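Local coordinates for mandalate racemase/muconate lactonizing enzyme (Unidentified, PDB 4E4U), which probably catalyses a metal-dependent reaction that starts with removal of a proton alpha to a carboxylate, as a mandelate racemase/muconate lactonizing enzyme family member of the enolase superfamily, at the interface of chains A and B. Coordinates in Å, arbitrary orientation; residue numbers count along the deposited sequence, not the author numbering. Chains: chain A/B, Mandalate racemase/muconate lactonizing enzyme.

The interface of chains A and B. Residues chain A 121-122, 328; chain B 174, 394.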
ATOM      1  N   ILE A 121      10.871  36.366 -10.074  1.00 13.10           N
ATOM      2  CA  ILE A 121      11.883  35.660  -9.301  1.00 15.08           C
ATOM      3  C   ILE A 121      13.193  35.672 -10.081  1.00 16.87           C
ATOM      4  O   ILE A 121      14.265  35.903  -9.519  1.00 19.41           O
ATOM      5  CB  ILE A 121      11.460  34.204  -9.024  1.00 15.66           C
ATOM      6  CG1 ILE A 121      10.244  34.192  -8.106  1.00 15.90           C
ATOM      7  CG2 ILE A 121      12.612  33.397  -8.428  1.00 16.59           C
ATOM      8  CD1 ILE A 121       9.619  32.839  -7.945  1.00 16.75           C
ATOM      9  N   HIS A 122      13.095  35.452 -11.387  1.00 15.74           N
ATOM     10  CA  HIS A 122      14.274  35.287 -12.226  1.00 16.31           C
ATOM     11  C   HIS A 122      14.543  36.508 -13.077  1.00 17.77           C
ATOM     12  O   HIS A 122      13.637  37.045 -13.715  1.00 19.12           O
ATOM     13  CB  HIS A 122      14.086  34.070 -13.123  1.00 15.29           C
ATOM     14  CG  HIS A 122      13.725  32.834 -12.361  1.00 15.37           C
ATOM     15  ND1 HIS A 122      14.641  32.149 -11.592  1.00 16.87           N
ATOM     16  CD2 HIS A 122      12.545  32.200 -12.201  1.00 15.76           C
ATOM     17  CE1 HIS A 122      14.042  31.126 -11.010  1.00 16.91           C
ATOM     18  NE2 HIS A 122      12.766  31.134 -11.364  1.00 16.19           N
ATOM     19  N   PRO A 328       9.057  29.545  -8.664  1.00 11.38           N
ATOM     20  CA  PRO A 328      10.243  29.260  -7.849  1.00 11.82           C
ATOM     21  C   PRO A 328      10.907  27.918  -8.174  1.00 12.24           C
ATOM     22  O   PRO A 328      12.105  27.773  -7.962  1.00 16.26           O
ATOM     23  CB  PRO A 328       9.692  29.282  -6.416  1.00 12.94           C
ATOM     24  CG  PRO A 328       8.241  28.928  -6.562  1.00 13.48           C
ATOM     25  CD  PRO A 328       7.812  29.539  -7.871  1.00 12.75           C
TER
ATOM     26  N   TYR B 174      15.279  29.525  -2.756  1.00 10.96           N
ATOM     27  CA  TYR B 174      14.508  28.862  -3.808  1.00 11.88           C
ATOM     28  C   TYR B 174      14.883  27.400  -3.979  1.00 12.20           C
ATOM     29  O   TYR B 174      14.349  26.720  -4.854  1.00 13.81           O
ATOM     30  CB  TYR B 174      14.658  29.624  -5.134  1.00 12.15           C
ATOM     31  CG  TYR B 174      14.249  31.067  -4.967  1.00 12.72           C
ATOM     32  CD1 TYR B 174      12.913  31.439  -5.013  1.00 13.24           C
ATOM     33  CD2 TYR B 174      15.197  32.053  -4.724  1.00 14.13           C
ATOM     34  CE1 TYR B 174      12.529  32.758  -4.824  1.00 14.18           C
ATOM     35  CE2 TYR B 174      14.827  33.376  -4.538  1.00 14.11           C
ATOM     36  CZ  TYR B 174      13.495  33.727  -4.597  1.00 14.43           C
ATOM     37  OH  TYR B 174      13.118  35.040  -4.409  1.00 16.03           O
ATOM     38  N   PRO B 394      18.171  32.746  -6.639  1.00 16.96           N
ATOM     39  CA  PRO B 394      18.294  31.376  -7.142  1.00 17.36           C
ATOM     40  C   PRO B 394      19.690  31.153  -7.704  1.00 18.21           C
ATOM     41  O   PRO B 394      20.301  32.086  -8.234  1.00 19.08           O
ATOM     42  CB  PRO B 394      17.274  31.327  -8.289  1.00 18.48           C
ATOM     43  CG  PRO B 394      16.320  32.423  -8.012  1.00 18.89           C
ATOM     44  CD  PRO B 394      17.136  33.506  -7.361  1.00 17.60           C
TER
HETATM   45  O   HOH W   1      14.357  26.156  -7.567  1.00 17.67           O
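Chi1 of A:Ile121 (-66°) puts CG1 beside the backbone N and leaves the methyl CG2 anti to that N, facing B:Tyr174. In B:Tyr174 a chi1 of -56°, with CG anti to the carbonyl carbon, points the aromatic ring at chain A, and a chi2 of -82° turns its face toward CG2. The methyl comes over one face of the phenol ring, 4.0 Å from the centroid, in a CH-pi contact. It is shifted toward the rim, and its nearest ring atom is CE1 of B:Tyr174, 3.7 Å from CG2 of A:Ile121.

On its other side the same methyl sits over the centre of the imidazole ring of A:His122, 3.7 Å above the plane. CG2 is thus held between a ring of its own chain and a ring of the partner chain. This packing should limit rotation of the isoleucine branch.

B:Pro394 joins at the flank. Its ring carbon CG lies 3.9 Å from CG2 of A:Ile121. The same carbon also meets the imidazole of A:His122, 4.0 Å from CE1. One proline corner therefore touches both neighbouring residues of chain A by van der Waals contact.

A:Pro328 packs more loosely beside the phenol. Its ring carbon CB is 4.1 Å from CD1 of B:Tyr174. The backbones meet here through water. Water 1 lies 2.8 Å from the carbonyl O of A:Pro328 and 2.8 Å from the carbonyl O of B:Tyr174, and so bridges the two chains.

All five residues lie in loops. The patch is a small, mainly apolar part of the interface between two copies of the protein, with a water bridge at one edge. The two sides use different residues, and the whole interface is not an exact two-fold. The patch helps join chains A and B within the deposited eight-chain assembly, although the structure alone does not establish that this is the biological oligomer.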